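2L protein (Yaba-like disease virus, PDB 3IT8) binds and inhibits host tumour necrosis factor through an MHC class I-like domain joined to an Ig-like domain. Local coordinates at residues L117-T122 against T128-K133. Residues are numbered along the deposited sequence; the frame is centred on the assembly and turned at random.
Sequences LARYHT and TKMTHK
Arg119 and Thr128 form an antiparallel hydrogen-bonded pair that ties together the two strands of a β hairpin, 115-121 and 126-129. Arg119 N donates almost straight to Thr128 O at 2.8 Å, and Thr128 N returns a more bent bond of 2.7 Å to Arg119 O. One residue further, Ala118 faces Lys129 as a non-hydrogen-bonded pair. Beyond the end of strand 126-129, Met130 N still reaches Leu117 O (3.1 Å). Side-chain packing centres on Met130, whose CG lies 3.6 Å from Arg119 CB and also meets one face of the guanidinium. The arginine keeps CG anti to its own N (chi1 167°) and bends at chi3 (-70°), which sets that face against Met130, SD offset toward the rim. Toward the turn the hydroxyl of Thr128 sits in the plane of the His121 ring, at its CD2 edge, while Arg119 CG covers one ring face. The charge of Arg119 is met outside the hairpin, by a salt bridge from NH2 to Glu247 in the Ig-like region. Strand 126-129 borders the MHC-like platform sheet; strand 115-121 pairs on its other side with strand 103-112, where Leu117 and Ala118 form a classic β bulge opposite Val110, and Tyr120 packs against helix 148-174.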
ATOM      1  N   LEU D 117     -43.442  -7.652  10.948  1.00 59.07           N
ATOM      2  CA  LEU D 117     -43.829  -6.252  11.004  1.00 59.07           C
ATOM      3  C   LEU D 117     -42.802  -5.332  10.330  1.00 59.07           C
ATOM      4  O   LEU D 117     -43.046  -4.816   9.238  1.00 59.07           O
ATOM      5  CB  LEU D 117     -44.030  -5.857  12.467  1.00 88.92           C
ATOM      6  CG  LEU D 117     -44.798  -4.580  12.735  1.00 54.26           C
ATOM      7  CD1 LEU D 117     -46.135  -4.657  12.025  1.00 54.26           C
ATOM      8  CD2 LEU D 117     -44.986  -4.403  14.222  1.00 54.26           C
ATOM      9  N   ALA D 118     -41.654  -5.131  10.969  1.00 57.58           N
ATOM     10  CA  ALA D 118     -40.614  -4.262  10.415  1.00 57.58           C
ATOM     11  C   ALA D 118     -39.215  -4.823  10.562  1.00 57.58           C
ATOM     12  O   ALA D 118     -38.879  -5.457  11.559  1.00 57.58           O
ATOM     13  CB  ALA D 118     -40.667  -2.888  11.065  1.00 36.63           C
ATOM     14  N   ARG D 119     -38.394  -4.538   9.564  1.00 48.88           N
ATOM     15  CA  ARG D 119     -37.006  -4.999   9.493  1.00 48.88           C
ATOM     16  C   ARG D 119     -36.060  -3.810   9.652  1.00 48.88           C
ATOM     17  O   ARG D 119     -36.272  -2.760   9.057  1.00 48.88           O
ATOM     18  CB  ARG D 119     -36.810  -5.682   8.137  1.00 55.60           C
ATOM     19  CG  ARG D 119     -35.396  -5.968   7.733  1.00 48.72           C
ATOM     20  CD  ARG D 119     -35.356  -6.554   6.322  1.00 48.72           C
ATOM     21  NE  ARG D 119     -35.907  -7.900   6.252  1.00 48.72           N
ATOM     22  CZ  ARG D 119     -37.074  -8.207   5.698  1.00 48.72           C
ATOM     23  NH1 ARG D 119     -37.819  -7.254   5.159  1.00 48.72           N
ATOM     24  NH2 ARG D 119     -37.493  -9.468   5.688  1.00 48.72           N
ATOM     25  N   TYR D 120     -35.021  -3.968  10.459  1.00 49.33           N
ATOM     26  CA  TYR D 120     -34.082  -2.877  10.698  1.00 49.33           C
ATOM     27  C   TYR D 120     -32.929  -2.916   9.720  1.00 49.33           C
ATOM     28  O   TYR D 120     -32.223  -3.917   9.634  1.00 49.33           O
ATOM     29  CB  TYR D 120     -33.518  -2.955  12.112  1.00 40.60           C
ATOM     30  CG  TYR D 120     -32.581  -1.823  12.454  1.00 38.07           C
ATOM     31  CD1 TYR D 120     -33.074  -0.572  12.833  1.00 38.07           C
ATOM     32  CD2 TYR D 120     -31.195  -1.975  12.347  1.00 38.07           C
ATOM     33  CE1 TYR D 120     -32.206   0.502  13.087  1.00 38.07           C
ATOM     34  CE2 TYR D 120     -30.329  -0.908  12.600  1.00 38.07           C
ATOM     35  CZ  TYR D 120     -30.846   0.319  12.965  1.00 38.07           C
ATOM     36  OH  TYR D 120     -30.012   1.375  13.204  1.00 38.07           O
ATOM     37  N   HIS D 121     -32.729  -1.825   8.986  1.00 70.80           N
ATOM     38  CA  HIS D 121     -31.642  -1.765   8.014  1.00 70.80           C
ATOM     39  C   HIS D 121     -30.448  -0.982   8.517  1.00 70.80           C
ATOM     40  O   HIS D 121     -30.539   0.198   8.852  1.00 70.80           O
ATOM     41  CB  HIS D 121     -32.133  -1.190   6.683  1.00133.31           C
ATOM     42  CG  HIS D 121     -32.960  -2.153   5.889  1.00114.04           C
ATOM     43  ND1 HIS D 121     -32.482  -3.381   5.484  1.00114.04           N
ATOM     44  CD2 HIS D 121     -34.240  -2.087   5.451  1.00114.04           C
ATOM     45  CE1 HIS D 121     -33.430  -4.029   4.832  1.00114.04           C
ATOM     46  NE2 HIS D 121     -34.508  -3.265   4.798  1.00114.04           N
ATOM     47  N   THR D 122     -29.325  -1.680   8.579  1.00 59.42           N
ATOM     48  CA  THR D 122     -28.063  -1.125   9.033  1.00 59.42           C
ATOM     49  C   THR D 122     -27.648   0.102   8.232  1.00 59.42           C
ATOM     50  O   THR D 122     -27.073   1.043   8.777  1.00 59.42           O
ATOM     51  CB  THR D 122     -26.973  -2.202   8.943  1.00 62.84           C
ATOM     52  OG1 THR D 122     -26.814  -2.809  10.228  1.00 55.37           O
ATOM     53  CG2 THR D 122     -25.660  -1.623   8.464  1.00 55.37           C
ATOM     54  N   THR D 128     -37.906  -0.753   8.231  1.00 48.16           N
ATOM     55  CA  THR D 128     -38.585  -0.767   6.945  1.00 48.16           C
ATOM     56  C   THR D 128     -39.649  -1.848   6.939  1.00 48.16           C
ATOM     57  O   THR D 128     -39.419  -2.948   7.436  1.00 48.16           O
ATOM     58  CB  THR D 128     -37.623  -1.065   5.812  1.00 93.03           C
ATOM     59  OG1 THR D 128     -36.493  -0.201   5.919  1.00 73.55           O
ATOM     60  CG2 THR D 128     -38.310  -0.842   4.475  1.00 73.55           C
ATOM     61  N   LYS D 129     -40.810  -1.529   6.373  1.00 53.18           N
ATOM     62  CA  LYS D 129     -41.921  -2.472   6.285  1.00 53.18           C
ATOM     63  C   LYS D 129     -41.474  -3.824   5.727  1.00 53.18           C
ATOM     64  O   LYS D 129     -40.617  -3.891   4.847  1.00 53.18           O
ATOM     65  CB  LYS D 129     -43.016  -1.884   5.394  1.00106.38           C
ATOM     66  CG  LYS D 129     -42.464  -1.127   4.200  1.00 82.32           C
ATOM     67  CD  LYS D 129     -43.168  -1.493   2.902  1.00 82.32           C
ATOM     68  CE  LYS D 129     -44.629  -1.055   2.881  1.00 82.32           C
ATOM     69  NZ  LYS D 129     -45.297  -1.379   1.573  1.00 82.32           N
ATOM     70  N   MET D 130     -42.038  -4.902   6.261  1.00 46.36           N
ATOM     71  CA  MET D 130     -41.715  -6.245   5.786  1.00 46.36           C
ATOM     72  C   MET D 130     -42.899  -6.762   4.997  1.00 46.36           C
ATOM     73  O   MET D 130     -42.808  -7.792   4.340  1.00 46.36           O
ATOM     74  CB  MET D 130     -41.446  -7.202   6.947  1.00 61.06           C
ATOM     75  CG  MET D 130     -40.142  -6.957   7.678  1.00 61.06           C
ATOM     76  SD  MET D 130     -39.676  -8.358   8.702  1.00 61.06           S
ATOM     77  CE  MET D 130     -40.473  -7.944  10.206  1.00 61.06           C
ATOM     78  N   THR D 131     -44.005  -6.026   5.069  1.00 65.18           N
ATOM     79  CA  THR D 131     -45.239  -6.381   4.388  1.00 65.18           C
ATOM     80  C   THR D 131     -45.798  -5.140   3.722  1.00 65.18           C
ATOM     81  O   THR D 131     -45.448  -4.033   4.118  1.00 65.18           O
ATOM     82  CB  THR D 131     -46.275  -6.906   5.397  1.00 57.63           C
ATOM     83  OG1 THR D 131     -45.794  -8.120   5.971  1.00 57.63           O
ATOM     84  CG2 THR D 131     -47.605  -7.186   4.729  1.00 57.63           C
ATOM     85  N   HIS D 132     -46.652  -5.327   2.710  1.00 71.81           N
ATOM     86  CA  HIS D 132     -47.299  -4.216   2.006  1.00 71.81           C
ATOM     87  C   HIS D 132     -48.086  -3.389   3.036  1.00 71.81           C
ATOM     88  O   HIS D 132     -48.148  -2.155   2.957  1.00 71.81           O
ATOM     89  CB  HIS D 132     -48.260  -4.759   0.940  1.00160.01           C
ATOM     90  CG  HIS D 132     -49.308  -5.686   1.485  1.00160.01           C
ATOM     91  ND1 HIS D 132     -49.001  -6.897   2.070  1.00160.01           N
ATOM     92  CD2 HIS D 132     -50.657  -5.573   1.546  1.00160.01           C
ATOM     93  CE1 HIS D 132     -50.115  -7.488   2.470  1.00160.01           C
ATOM     94  NE2 HIS D 132     -51.134  -6.705   2.163  1.00160.01           N
ATOM     95  N   LYS D 133     -48.663  -4.101   4.007  1.00 92.68           N
ATOM     96  CA  LYS D 133     -49.473  -3.537   5.085  1.00 92.68           C
ATOM     97  C   LYS D 133     -48.840  -2.350   5.803  1.00 92.68           C
ATOM     98  O   LYS D 133     -49.545  -1.463   6.271  1.00 92.68           O
ATOM     99  CB  LYS D 133     -49.791  -4.630   6.115  1.00141.18           C
ATOM    100  CG  LYS D 133     -51.257  -4.729   6.499  1.00141.18           C
ATOM    101  CD  LYS D 133     -52.111  -5.186   5.320  1.00141.18           C
ATOM    102  CE  LYS D 133     -53.580  -5.310   5.708  1.00141.18           C
ATOM    103  NZ  LYS D 133     -54.419  -5.788   4.575  1.00141.18           N
TER